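Local coordinates for protein N-acetylmuramoyl-L-alanine amidase XlyA (Bacillus subtilis, PDB 3RDR) that hydrolyses the amide link between N-acetylmuramoyl residues and L-amino acids in cell-wall glycopeptides, this chain being the zinc-containing catalytic domain of the autolysin, at residues N17-Y22 / L74-W79; T57-T62 / Y69-L74; T37-D42 / N100-F105; I8-P13 / Y49-D54. One frame throughout, in Å; residues are numbered along the deposited sequence.

In the fold
Contact 2 is the buried one of the four, its centre about 7 Å from the centre of the chain, where it forms the hairpin of strands 61-63 and 68-70. Contacts 1 and 4 adjoin it, each with its centre about 9 Å from that of contact 2: Ser58 is hydrogen-bonded to Asn18 and Trp79 of contact 1, and strand 7-9 of contact 4 pairs with strand 68-70. Contact 3 lies on the opposite side of the chain's centre from contact 1, about 26 Å between centres. The zinc ion, held by His32, His133 and Cys141, is about 8 Å from the side chain of Trp59 in contact 2, about 11 Å from that of Trp79 in contact 1 and about 12 Å from that of Leu50 in contact 4.

Contact 1. Residues N17-Y22 / L74-W79; sequences NNRPGY and LNENGW
Arg19 and Glu76 form a two-pronged salt bridge: Arg19 NE lies 3.0 Å from Glu76 OE1 and Arg19 NH2 3.1 Å from Glu76 OE2, with N-H...O angles of 165° and 171°. Both oxygens are approached on their syn sides near the guanidinium plane, but the carboxylate is twisted 36° against it, so the pair is not coplanar. Arg19 CG is anti to the backbone N and the chain runs extended to NE; the third nitrogen, NH1, donates to the carbonyl of Ile12. Glu76 OE1 also accepts from a water that takes the N-H of Gly21 and donates to Asn77 O. The backbone N of Tyr22 donates to Asn77 OD1 (3.0 Å), nearly along the C=O axis, while Asn77 N returns a bond to Tyr22 O (3.1 Å). Pro20 CG sits over one face of Trp79, 3.8 Å from the five-membered ring centroid, a CH-pi contact, and Trp79 CZ2 meets the edge of the Tyr22 ring, 3.9 Å from Tyr22 CE2. A second water accepts from Trp79 NE1 and donates to Asn17 O. This surface contact joins the loop between strands 7-9 and 28-33 to the one between strand 68-70 and helix 87-90, whose Asn89 touches Trp79.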
loop_
_atom_site.group_PDB
_atom_site.type_symbol
_atom_site.label_atom_id
_atom_site.label_comp_id
_atom_site.label_asym_id
_atom_site.label_seq_id
_atom_site.Cartn_x
_atom_site.Cartn_y
_atom_site.Cartn_z
ATOM N N ASN A 17 -4.135 17.767 2.481
ATOM C CA ASN A 17 -5.266 17.313 1.683
ATOM C C ASN A 17 -5.303 15.793 1.537
ATOM O O ASN A 17 -6.386 15.205 1.463
ATOM C CB ASN A 17 -5.235 17.969 0.298
ATOM C CG ASN A 17 -5.663 19.433 0.331
ATOM O OD1 ASN A 17 -5.470 20.169 -0.639
ATOM N ND2 ASN A 17 -6.258 19.858 1.444
ATOM N N ASN A 18 -4.140 15.144 1.499
ATOM C CA ASN A 18 -4.148 13.694 1.369
ATOM C C ASN A 18 -3.971 12.948 2.687
ATOM O O ASN A 18 -3.545 11.796 2.708
ATOM C CB ASN A 18 -3.126 13.210 0.328
ATOM C CG ASN A 18 -1.698 13.453 0.740
ATOM O OD1 ASN A 18 -0.775 12.829 0.205
ATOM N ND2 ASN A 18 -1.496 14.356 1.681
ATOM N N ARG A 19 -4.279 13.621 3.791
ATOM C CA ARG A 19 -4.244 12.980 5.100
ATOM C C ARG A 19 -5.577 13.341 5.750
ATOM O O ARG A 19 -5.632 14.109 6.713
ATOM C CB ARG A 19 -3.074 13.465 5.969
ATOM C CG ARG A 19 -3.048 12.749 7.325
ATOM C CD ARG A 19 -1.742 12.896 8.113
ATOM N NE ARG A 19 -1.867 12.238 9.414
ATOM C CZ ARG A 19 -0.921 12.198 10.352
ATOM N NH1 ARG A 19 0.255 12.777 10.155
ATOM N NH2 ARG A 19 -1.161 11.582 11.502
ATOM N N PRO A 20 -6.679 12.790 5.213
ATOM C CA PRO A 20 -8.030 13.044 5.722
ATOM C C PRO A 20 -8.145 12.830 7.224
ATOM O O PRO A 20 -8.911 13.520 7.894
ATOM C CB PRO A 20 -8.895 12.073 4.912
ATOM C CG PRO A 20 -7.941 10.958 4.582
ATOM C CD PRO A 20 -6.695 11.713 4.209
ATOM N N GLY A 21 -7.395 11.863 7.741
ATOM C CA GLY A 21 -7.401 11.604 9.171
ATOM C C GLY A 21 -8.630 10.996 9.823
ATOM O O GLY A 21 -8.873 11.244 11.004
ATOM N N TYR A 22 -9.416 10.211 9.090
ATOM C CA TYR A 22 -10.582 9.583 9.705
ATOM C C TYR A 22 -10.109 8.376 10.502
ATOM O O TYR A 22 -9.223 7.641 10.056
ATOM C CB TYR A 22 -11.588 9.121 8.652
ATOM C CG TYR A 22 -12.348 10.244 7.998
ATOM C CD1 TYR A 22 -13.231 11.041 8.735
ATOM C CD2 TYR A 22 -12.180 10.522 6.641
ATOM C CE1 TYR A 22 -13.927 12.091 8.131
ATOM C CE2 TYR A 22 -12.866 11.562 6.031
ATOM C CZ TYR A 22 -13.736 12.345 6.777
ATOM O OH TYR A 22 -14.401 13.381 6.161
ATOM N N LEU A 74 -1.509 3.613 11.218
ATOM C CA LEU A 74 -2.519 2.603 10.926
ATOM C C LEU A 74 -3.904 2.820 11.540
ATOM O O LEU A 74 -4.817 2.028 11.300
ATOM C CB LEU A 74 -1.986 1.215 11.295
ATOM C CG LEU A 74 -0.657 0.864 10.611
ATOM C CD1 LEU A 74 -0.365 -0.615 10.804
ATOM C CD2 LEU A 74 -0.725 1.197 9.121
ATOM N N ASN A 75 -4.072 3.882 12.324
ATOM C CA ASN A 75 -5.382 4.170 12.908
ATOM C C ASN A 75 -6.103 5.268 12.124
ATOM O O ASN A 75 -7.118 5.799 12.572
ATOM C CB ASN A 75 -5.263 4.567 14.389
ATOM C CG ASN A 75 -4.224 5.649 14.636
ATOM O OD1 ASN A 75 -4.221 6.694 13.991
ATOM N ND2 ASN A 75 -3.340 5.401 15.593
ATOM N N GLU A 76 -5.571 5.589 10.944
ATOM C CA GLU A 76 -6.147 6.600 10.055
ATOM C C GLU A 76 -6.321 6.020 8.648
ATOM O O GLU A 76 -5.592 5.112 8.254
ATOM C CB GLU A 76 -5.239 7.829 9.975
ATOM C CG GLU A 76 -5.366 8.798 11.142
ATOM C CD GLU A 76 -4.465 10.014 10.985
ATOM O OE1 GLU A 76 -4.227 10.436 9.832
ATOM O OE2 GLU A 76 -4.006 10.559 12.006
ATOM N N ASN A 77 -7.279 6.550 7.895
ATOM C CA ASN A 77 -7.529 6.075 6.535
ATOM C C ASN A 77 -6.712 6.854 5.510
ATOM O O ASN A 77 -6.105 7.882 5.819
ATOM C CB ASN A 77 -9.010 6.231 6.172
ATOM C CG ASN A 77 -9.368 7.662 5.795
ATOM O OD1 ASN A 77 -9.247 8.583 6.607
ATOM N ND2 ASN A 77 -9.802 7.856 4.551
ATOM N N GLY A 78 -6.711 6.350 4.283
ATOM C CA GLY A 78 -6.014 7.012 3.198
ATOM C C GLY A 78 -6.999 7.067 2.049
ATOM O O GLY A 78 -8.054 6.450 2.128
ATOM N N TRP A 79 -6.684 7.818 1.000
ATOM C CA TRP A 79 -7.555 7.900 -0.175
ATOM C C TRP A 79 -6.832 7.115 -1.267
ATOM O O TRP A 79 -5.930 7.650 -1.906
ATOM C CB TRP A 79 -7.714 9.354 -0.626
ATOM C CG TRP A 79 -8.487 10.238 0.317
ATOM C CD1 TRP A 79 -8.180 11.523 0.660
ATOM C CD2 TRP A 79 -9.726 9.933 0.974
ATOM N NE1 TRP A 79 -9.148 12.039 1.483
ATOM C CE2 TRP A 79 -10.109 11.088 1.694
ATOM C CE3 TRP A 79 -10.551 8.800 1.023
ATOM C CZ2 TRP A 79 -11.280 11.144 2.456
ATOM C CZ3 TRP A 79 -11.714 8.854 1.779
ATOM C CH2 TRP A 79 -12.069 10.021 2.488
HETATM O O HOH W 1 -8.963 14.845 2.626
HETATM O O HOH W 2 -5.286 10.179 7.172
#

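Contact 2. Residues T57-T62 / Y69-L74; sequences TSWHFT and YQHLPL
His71 reaches across to Thr62 from just beyond strand 68-70 of an antiparallel hairpin, in which Thr62 and Tyr69 are a hydrogen-bonded pair and Phe61 and Gln70 a non-hydrogen-bonded one. Its own backbone N donates to His60 O at 2.9 Å. Followed outward, His71 CB lies 3.6 Å from Trp59 O, and CG is a little farther from the same oxygen. His71 CD2 comes 3.8 Å from Trp59 NE1; the imidazole turns its edge toward the Trp59 face in an offset edge-to-face pair, planes at 82°. CE1 approaches the hydroxyl and CB of Thr62, and at the tip NE2 is hydrogen-bonded to Thr62 OG1 at 2.6 Å. Thr62 CG2 is anti to the backbone N, which leaves OG1 beside that N (chi1 -62°). On the sheet face that carries Phe61 and Gln70, Phe61 CE1 packs on Gln70 CG at 3.4 Å, while Leu74 CD2, from beyond the strand, meets Phe61 CE2 at 3.7 Å. Because Trp59 NE1 also donates to Thr62 OG1, at 2.7 Å and 165°, two bonds restrain the rotation of this buried hydroxyl, whereas His60 ND1, as modelled, is buried by the contact without a partner.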
loop_
_atom_site.group_PDB
_atom_site.type_symbol
_atom_site.label_atom_id
_atom_site.label_comp_id
_atom_site.label_asym_id
_atom_site.label_seq_id
_atom_site.Cartn_x
_atom_site.Cartn_y
_atom_site.Cartn_z
ATOM N N THR A 57 -3.988 11.806 -3.320
ATOM C CA THR A 57 -4.040 10.369 -3.055
ATOM C C THR A 57 -3.072 10.008 -1.930
ATOM O O THR A 57 -2.073 10.693 -1.721
ATOM C CB THR A 57 -3.678 9.551 -4.329
ATOM O OG1 THR A 57 -4.724 9.693 -5.298
ATOM C CG2 THR A 57 -3.519 8.074 -4.003
ATOM N N SER A 58 -3.374 8.939 -1.198
ATOM C CA SER A 58 -2.502 8.514 -0.109
ATOM C C SER A 58 -2.781 7.084 0.320
ATOM O O SER A 58 -3.908 6.598 0.212
ATOM C CB SER A 58 -2.660 9.441 1.103
ATOM O OG SER A 58 -3.951 9.311 1.674
ATOM N N TRP A 59 -1.738 6.417 0.796
ATOM C CA TRP A 59 -1.836 5.046 1.270
ATOM C C TRP A 59 -0.867 4.914 2.441
ATOM O O TRP A 59 -0.100 5.838 2.724
ATOM C CB TRP A 59 -1.507 4.059 0.141
ATOM C CG TRP A 59 -0.215 4.334 -0.524
ATOM C CD1 TRP A 59 1.000 3.800 -0.210
ATOM C CD2 TRP A 59 0.014 5.245 -1.608
ATOM N NE1 TRP A 59 1.969 4.319 -1.032
ATOM C CE2 TRP A 59 1.393 5.209 -1.899
ATOM C CE3 TRP A 59 -0.815 6.086 -2.363
ATOM C CZ2 TRP A 59 1.967 5.982 -2.915
ATOM C CZ3 TRP A 59 -0.243 6.856 -3.376
ATOM C CH2 TRP A 59 1.136 6.797 -3.640
ATOM N N HIS A 60 -0.885 3.765 3.108
ATOM C CA HIS A 60 -0.060 3.567 4.295
ATOM C C HIS A 60 1.394 3.140 4.124
ATOM O O HIS A 60 2.278 3.679 4.796
ATOM C CB HIS A 60 -0.785 2.581 5.218
ATOM C CG HIS A 60 -2.217 2.940 5.455
ATOM N ND1 HIS A 60 -2.628 3.706 6.527
ATOM C CD2 HIS A 60 -3.326 2.711 4.711
ATOM C CE1 HIS A 60 -3.926 3.936 6.430
ATOM N NE2 HIS A 60 -4.373 3.345 5.337
ATOM N N PHE A 61 1.645 2.186 3.233
ATOM C CA PHE A 61 2.998 1.671 3.022
ATOM C C PHE A 61 3.432 1.582 1.558
ATOM O O PHE A 61 2.657 1.169 0.692
ATOM C CB PHE A 61 3.117 0.251 3.590
ATOM C CG PHE A 61 2.981 0.151 5.085
ATOM C CD1 PHE A 61 4.032 0.507 5.921
ATOM C CD2 PHE A 61 1.827 -0.383 5.652
ATOM C CE1 PHE A 61 3.940 0.323 7.300
ATOM C CE2 PHE A 61 1.727 -0.570 7.030
ATOM C CZ PHE A 61 2.789 -0.217 7.854
ATOM N N THR A 62 4.676 1.962 1.291
ATOM C CA THR A 62 5.239 1.831 -0.046
ATOM C C THR A 62 6.405 0.865 0.155
ATOM O O THR A 62 7.241 1.060 1.042
ATOM C CB THR A 62 5.752 3.154 -0.623
ATOM O OG1 THR A 62 4.659 4.073 -0.756
ATOM C CG2 THR A 62 6.361 2.911 -2.013
ATOM N N TYR A 69 8.463 2.298 3.531
ATOM C CA TYR A 69 8.187 3.604 4.114
ATOM C C TYR A 69 6.711 3.657 4.490
ATOM O O TYR A 69 5.862 3.175 3.741
ATOM C CB TYR A 69 8.493 4.731 3.120
ATOM C CG TYR A 69 9.893 5.296 3.225
ATOM C CD1 TYR A 69 11.002 4.565 2.784
ATOM C CD2 TYR A 69 10.114 6.557 3.783
ATOM C CE1 TYR A 69 12.295 5.079 2.899
ATOM C CE2 TYR A 69 11.403 7.081 3.904
ATOM C CZ TYR A 69 12.487 6.337 3.461
ATOM O OH TYR A 69 13.760 6.848 3.587
ATOM N N GLN A 70 6.413 4.231 5.653
ATOM C CA GLN A 70 5.031 4.362 6.118
ATOM C C GLN A 70 4.683 5.849 6.076
ATOM O O GLN A 70 5.371 6.675 6.671
ATOM C CB GLN A 70 4.885 3.831 7.544
ATOM C CG GLN A 70 3.443 3.621 7.981
ATOM C CD GLN A 70 3.330 3.255 9.450
ATOM O OE1 GLN A 70 4.226 2.630 10.011
ATOM N NE2 GLN A 70 2.225 3.629 10.074
ATOM N N HIS A 71 3.602 6.173 5.376
ATOM C CA HIS A 71 3.180 7.553 5.197
ATOM C C HIS A 71 2.020 7.968 6.091
ATOM O O HIS A 71 1.738 9.155 6.241
ATOM C CB HIS A 71 2.775 7.754 3.736
ATOM C CG HIS A 71 3.667 7.051 2.763
ATOM N ND1 HIS A 71 4.940 7.490 2.467
ATOM C CD2 HIS A 71 3.479 5.923 2.037
ATOM C CE1 HIS A 71 5.497 6.664 1.598
ATOM N NE2 HIS A 71 4.631 5.704 1.322
ATOM N N LEU A 72 1.353 6.985 6.682
ATOM C CA LEU A 72 0.191 7.236 7.524
ATOM C C LEU A 72 0.155 6.272 8.704
ATOM O O LEU A 72 0.636 5.139 8.605
ATOM C CB LEU A 72 -1.082 7.022 6.700
ATOM C CG LEU A 72 -1.934 8.102 6.028
ATOM C CD1 LEU A 72 -1.165 9.374 5.758
ATOM C CD2 LEU A 72 -2.503 7.508 4.750
ATOM N N PRO A 73 -0.407 6.714 9.843
ATOM C CA PRO A 73 -0.489 5.827 11.006
ATOM C C PRO A 73 -1.602 4.829 10.688
ATOM O O PRO A 73 -2.540 5.165 9.964
ATOM C CB PRO A 73 -0.853 6.782 12.145
ATOM C CG PRO A 73 -1.647 7.849 11.453
ATOM C CD PRO A 73 -0.830 8.083 10.195
ATOM N N LEU A 74 -1.509 3.613 11.218
ATOM C CA LEU A 74 -2.519 2.603 10.926
ATOM C C LEU A 74 -3.904 2.820 11.540
ATOM O O LEU A 74 -4.817 2.028 11.300
ATOM C CB LEU A 74 -1.986 1.215 11.295
ATOM C CG LEU A 74 -0.657 0.864 10.611
ATOM C CD1 LEU A 74 -0.365 -0.615 10.804
ATOM C CD2 LEU A 74 -0.725 1.197 9.121
#

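Contact 3. Residues T37-D42 / N100-F105; sequences TAVGAD and NADGDF
Thr37 and Ala101 join the two segments through a backbone bond, Ala101 N to Thr37 O at 2.9 Å, with the donor well above the carbonyl plane and an N-H...O angle of 131°. Each segment contains a beta turn. Ala38 to Ala41 form a type II turn, closed by the bond from Ala41 N to Ala38 O at 3.1 Å, and Asn100 to Gly103 form a type I turn, closed by Gly103 N on Asn100 O. Ala41 is in addition the centre of an inverse gamma turn. The nearest CA pairs are Thr37 with Asn100 and Val39 with Ala101. Gly40 takes a positive phi of 94°, with backbone angles that leave no room for a CB beside the oxygen of Val39.

The turns precede two helices of the T7 lysozyme-like amidase fold, 43-50 and 105-122, and follow the neighbouring parallel strands 28-33 and 92-97. Asp42 is the N-cap of the first helix, its OD2 accepting from Ala45 N, and Asp104 is the N-cap of the second, its OD1 accepting from Lys107 N.

Among the side chains, Asp102 does most of the bridging. Its OD2 accepts from Gly40 N at 2.8 Å, nearly straight at 172°, and from Asn100 ND2 at 3.0 Å; the two donors come from opposite faces of the carboxylate plane. The Val39 and Asp102 side chains cross at about a right angle, Val39 CG2 lying 3.7 Å from Asp102 CG. Asn100 CB touches two carbonyl oxygens, 3.4 Å from both Ala38 O and Ala41 O. Ala101 CB lies 3.4 Å from Thr37 O and more loosely against Val39.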
loop_
_atom_site.group_PDB
_atom_site.type_symbol
_atom_site.label_atom_id
_atom_site.label_comp_id
_atom_site.label_asym_id
_atom_site.label_seq_id
_atom_site.Cartn_x
_atom_site.Cartn_y
_atom_site.Cartn_z
ATOM N N THR A 37 7.731 2.591 -13.632
ATOM C CA THR A 37 8.959 1.841 -13.886
ATOM C C THR A 37 10.225 2.700 -13.924
ATOM O O THR A 37 11.327 2.175 -14.072
ATOM C CB THR A 37 8.870 1.074 -15.224
ATOM O OG1 THR A 37 8.578 1.997 -16.281
ATOM C CG2 THR A 37 7.775 0.005 -15.169
ATOM N N ALA A 38 10.065 4.012 -13.792
ATOM C CA ALA A 38 11.197 4.932 -13.838
ATOM C C ALA A 38 12.287 4.646 -12.815
ATOM O O ALA A 38 12.010 4.347 -11.652
ATOM C CB ALA A 38 10.710 6.365 -13.665
ATOM N N VAL A 39 13.533 4.745 -13.261
ATOM C CA VAL A 39 14.668 4.539 -12.380
ATOM C C VAL A 39 14.543 5.572 -11.261
ATOM O O VAL A 39 14.292 6.752 -11.520
ATOM C CB VAL A 39 16.010 4.735 -13.143
ATOM C CG1 VAL A 39 16.098 6.152 -13.710
ATOM C CG2 VAL A 39 17.196 4.444 -12.215
ATOM N N GLY A 40 14.680 5.120 -10.019
ATOM C CA GLY A 40 14.583 6.028 -8.890
ATOM C C GLY A 40 13.209 6.157 -8.252
ATOM O O GLY A 40 13.079 6.802 -7.217
ATOM N N ALA A 41 12.183 5.557 -8.851
ATOM C CA ALA A 41 10.835 5.642 -8.288
ATOM C C ALA A 41 10.662 4.601 -7.181
ATOM O O ALA A 41 9.839 3.687 -7.293
ATOM C CB ALA A 41 9.795 5.428 -9.383
ATOM N N ASP A 42 11.437 4.756 -6.110
ATOM C CA ASP A 42 11.400 3.824 -4.993
ATOM C C ASP A 42 10.547 4.314 -3.824
ATOM O O ASP A 42 9.847 5.319 -3.939
ATOM C CB ASP A 42 12.830 3.519 -4.530
ATOM C CG ASP A 42 13.551 4.743 -3.999
ATOM O OD1 ASP A 42 14.785 4.676 -3.844
ATOM O OD2 ASP A 42 12.891 5.769 -3.727
ATOM N N ASN A 100 10.259 0.380 -9.864
ATOM C CA ASN A 100 11.423 1.116 -10.356
ATOM C C ASN A 100 12.476 0.235 -11.039
ATOM O O ASN A 100 12.799 -0.852 -10.566
ATOM C CB ASN A 100 12.056 1.942 -9.224
ATOM C CG ASN A 100 12.386 1.117 -7.992
ATOM O OD1 ASN A 100 11.521 0.447 -7.420
ATOM N ND2 ASN A 100 13.642 1.174 -7.565
ATOM N N ALA A 101 12.996 0.721 -12.164
ATOM C CA ALA A 101 13.996 -0.004 -12.943
ATOM C C ALA A 101 15.212 -0.437 -12.134
ATOM O O ALA A 101 15.738 -1.526 -12.350
ATOM C CB ALA A 101 14.444 0.848 -14.121
ATOM N N ASP A 102 15.660 0.407 -11.207
ATOM C CA ASP A 102 16.826 0.068 -10.396
ATOM C C ASP A 102 16.513 -0.856 -9.219
ATOM O O ASP A 102 17.352 -1.061 -8.340
ATOM C CB ASP A 102 17.529 1.340 -9.886
ATOM C CG ASP A 102 16.583 2.314 -9.197
ATOM O OD1 ASP A 102 17.030 2.988 -8.244
ATOM O OD2 ASP A 102 15.410 2.428 -9.609
ATOM N N GLY A 103 15.308 -1.420 -9.212
ATOM C CA GLY A 103 14.921 -2.317 -8.138
ATOM C C GLY A 103 14.502 -3.689 -8.632
ATOM O O GLY A 103 14.190 -3.869 -9.807
ATOM N N ASP A 104 14.494 -4.658 -7.727
ATOM C CA ASP A 104 14.115 -6.034 -8.045
ATOM C C ASP A 104 12.649 -6.236 -7.647
ATOM O O ASP A 104 12.325 -6.271 -6.460
ATOM C CB ASP A 104 15.005 -6.994 -7.252
ATOM C CG ASP A 104 14.865 -8.436 -7.697
ATOM O OD1 ASP A 104 13.739 -8.869 -8.009
ATOM O OD2 ASP A 104 15.891 -9.144 -7.719
ATOM N N PHE A 105 11.765 -6.373 -8.628
ATOM C CA PHE A 105 10.346 -6.548 -8.336
ATOM C C PHE A 105 10.063 -7.802 -7.515
ATOM O O PHE A 105 9.205 -7.795 -6.626
ATOM C CB PHE A 105 9.526 -6.591 -9.631
ATOM C CG PHE A 105 8.037 -6.485 -9.409
ATOM C CD1 PHE A 105 7.476 -5.309 -8.917
ATOM C CD2 PHE A 105 7.197 -7.567 -9.674
ATOM C CE1 PHE A 105 6.102 -5.208 -8.689
ATOM C CE2 PHE A 105 5.818 -7.477 -9.450
ATOM C CZ PHE A 105 5.272 -6.294 -8.956
#

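Contact 4. Residues I8-P13 / Y49-D54; sequences IQDFIP and YLKNPD
Lys51 makes the one charged interaction of this contact, a salt bridge with Asp10. Lys51 NZ lies 2.9 Å from Asp10 OD1, which it meets on the syn side, 24° out of the carboxylate plane; the second oxygen, Asp10 OD2, is farther from NZ at 3.5 Å, so the ammonium sits nearer one oxygen than the other. The two side chains cross at about a right angle. A turn of the Lys51 chain at chi3, -69°, brings CE beside the carboxylate, 3.7 Å from Asp10 OD2.

Before that bend the aliphatic part of Lys51 follows the 8-13 backbone. Lys51 CD approaches Phe11 O at 3.4 Å, CG comes near the CA of Ile12, and the Pro13 ring touches the chain through its CD, 4.1 Å from Lys51 CD. The backbones come closest here, Ile12 and Lys51 CA atoms being 5.2 Å apart.

In the fold, 8-13 carries the chain out of edge strand 7-9 of the mixed sheet, while 49-54 is the end of helix 43-50 and the loop beyond it. The former also pairs with strand 68-70 and the residue after it, since Ile8 and Asp10 share backbone bonds with Gln70, and Ile12 with His71.

Apolar packing comes from Ile12 against Leu50, with Ile12 CD1 4.0 Å from Leu50 CB. Ile12 also touches Leu72 and Leu50 touches His71, both in the loop just after strand 68-70. Separately, Ile12 CG1 makes a van der Waals contact with the backbone, 3.8 Å from Leu50 O. As for backbone polar groups, Asn52 N returns to Tyr49 O.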
loop_
_atom_site.group_PDB
_atom_site.type_symbol
_atom_site.label_atom_id
_atom_site.label_comp_id
_atom_site.label_asym_id
_atom_site.label_seq_id
_atom_site.Cartn_x
_atom_site.Cartn_y
_atom_site.Cartn_z
ATOM N N ILE A 8 10.596 2.522 7.614
ATOM C CA ILE A 8 10.897 3.911 7.955
ATOM C C ILE A 8 9.615 4.751 7.974
ATOM O O ILE A 8 8.903 4.834 6.972
ATOM C CB ILE A 8 11.883 4.554 6.942
ATOM C CG1 ILE A 8 13.254 3.875 7.021
ATOM C CG2 ILE A 8 12.032 6.044 7.226
ATOM C CD1 ILE A 8 13.302 2.503 6.387
ATOM N N GLN A 9 9.326 5.372 9.115
ATOM C CA GLN A 9 8.137 6.207 9.243
ATOM C C GLN A 9 8.454 7.646 8.856
ATOM O O GLN A 9 9.395 8.253 9.372
ATOM C CB GLN A 9 7.596 6.155 10.673
ATOM C CG GLN A 9 7.210 4.755 11.123
ATOM C CD GLN A 9 6.557 4.733 12.488
ATOM O OE1 GLN A 9 7.033 5.376 13.426
ATOM N NE2 GLN A 9 5.468 3.984 12.611
ATOM N N ASP A 10 7.666 8.178 7.929
ATOM C CA ASP A 10 7.840 9.542 7.449
ATOM C C ASP A 10 6.455 10.007 7.019
ATOM O O ASP A 10 6.154 10.149 5.833
ATOM C CB ASP A 10 8.828 9.549 6.279
ATOM C CG ASP A 10 9.144 10.943 5.790
ATOM O OD1 ASP A 10 9.126 11.882 6.609
ATOM O OD2 ASP A 10 9.426 11.095 4.581
ATOM N N PHE A 11 5.617 10.239 8.022
ATOM C CA PHE A 11 4.234 10.640 7.825
ATOM C C PHE A 11 3.964 11.920 7.058
ATOM O O PHE A 11 4.754 12.867 7.070
ATOM C CB PHE A 11 3.520 10.735 9.180
ATOM C CG PHE A 11 3.382 9.416 9.897
ATOM C CD1 PHE A 11 2.801 9.361 11.164
ATOM C CD2 PHE A 11 3.842 8.233 9.318
ATOM C CE1 PHE A 11 2.681 8.150 11.843
ATOM C CE2 PHE A 11 3.728 7.019 9.986
ATOM C CZ PHE A 11 3.146 6.976 11.252
ATOM N N ILE A 12 2.821 11.915 6.381
ATOM C CA ILE A 12 2.336 13.055 5.631
ATOM C C ILE A 12 1.909 13.997 6.755
ATOM O O ILE A 12 1.349 13.547 7.756
ATOM C CB ILE A 12 1.103 12.655 4.793
ATOM C CG1 ILE A 12 1.529 11.728 3.649
ATOM C CG2 ILE A 12 0.393 13.891 4.278
ATOM C CD1 ILE A 12 0.368 11.008 2.975
ATOM N N PRO A 13 2.169 15.307 6.620
ATOM C CA PRO A 13 1.760 16.201 7.710
ATOM C C PRO A 13 0.262 16.257 8.000
ATOM O O PRO A 13 -0.573 16.217 7.093
ATOM C CB PRO A 13 2.334 17.556 7.280
ATOM C CG PRO A 13 2.352 17.463 5.781
ATOM C CD PRO A 13 2.847 16.054 5.546
ATOM N N TYR A 49 7.172 12.438 -2.403
ATOM C CA TYR A 49 6.072 12.882 -3.244
ATOM C C TYR A 49 4.774 13.088 -2.458
ATOM O O TYR A 49 4.096 14.109 -2.614
ATOM C CB TYR A 49 5.811 11.874 -4.360
ATOM C CG TYR A 49 4.471 12.088 -5.032
ATOM C CD1 TYR A 49 4.278 13.134 -5.932
ATOM C CD2 TYR A 49 3.379 11.279 -4.723
ATOM C CE1 TYR A 49 3.025 13.371 -6.510
ATOM C CE2 TYR A 49 2.123 11.506 -5.292
ATOM C CZ TYR A 49 1.955 12.554 -6.183
ATOM O OH TYR A 49 0.711 12.796 -6.738
ATOM N N LEU A 50 4.426 12.117 -1.621
ATOM C CA LEU A 50 3.191 12.189 -0.846
ATOM C C LEU A 50 3.084 13.392 0.087
ATOM O O LEU A 50 1.981 13.772 0.486
ATOM C CB LEU A 50 2.984 10.885 -0.058
ATOM C CG LEU A 50 2.575 9.674 -0.914
ATOM C CD1 LEU A 50 2.495 8.412 -0.065
ATOM C CD2 LEU A 50 1.224 9.954 -1.565
ATOM N N LYS A 51 4.214 14.001 0.424
ATOM C CA LYS A 51 4.193 15.158 1.308
ATOM C C LYS A 51 4.011 16.489 0.583
ATOM O O LYS A 51 3.978 17.539 1.217
ATOM C CB LYS A 51 5.448 15.175 2.186
ATOM C CG LYS A 51 5.516 13.957 3.104
ATOM C CD LYS A 51 6.344 14.192 4.359
ATOM C CE LYS A 51 7.816 14.329 4.054
ATOM N NZ LYS A 51 8.627 14.379 5.304
ATOM N N ASN A 52 3.880 16.447 -0.741
ATOM C CA ASN A 52 3.654 17.666 -1.516
ATOM C C ASN A 52 2.230 18.128 -1.220
ATOM O O ASN A 52 1.286 17.350 -1.337
ATOM C CB ASN A 52 3.808 17.408 -3.019
ATOM C CG ASN A 52 5.231 17.609 -3.505
ATOM O OD1 ASN A 52 5.873 18.603 -3.171
ATOM N ND2 ASN A 52 5.726 16.674 -4.311
ATOM N N PRO A 53 2.057 19.404 -0.834
ATOM C CA PRO A 53 0.755 19.996 -0.505
ATOM C C PRO A 53 -0.369 19.804 -1.515
ATOM O O PRO A 53 -1.542 19.867 -1.151
ATOM C CB PRO A 53 1.093 21.474 -0.302
ATOM C CG PRO A 53 2.474 21.414 0.261
ATOM C CD PRO A 53 3.136 20.390 -0.637
ATOM N N ASP A 54 -0.023 19.573 -2.775
ATOM C CA ASP A 54 -1.046 19.407 -3.804
ATOM C C ASP A 54 -1.499 17.978 -4.108
ATOM O O ASP A 54 -2.410 17.781 -4.909
ATOM C CB ASP A 54 -0.595 20.089 -5.099
ATOM C CG ASP A 54 0.911 20.109 -5.253
ATOM O OD1 ASP A 54 1.529 19.033 -5.141
ATOM O OD2 ASP A 54 1.473 21.203 -5.488
#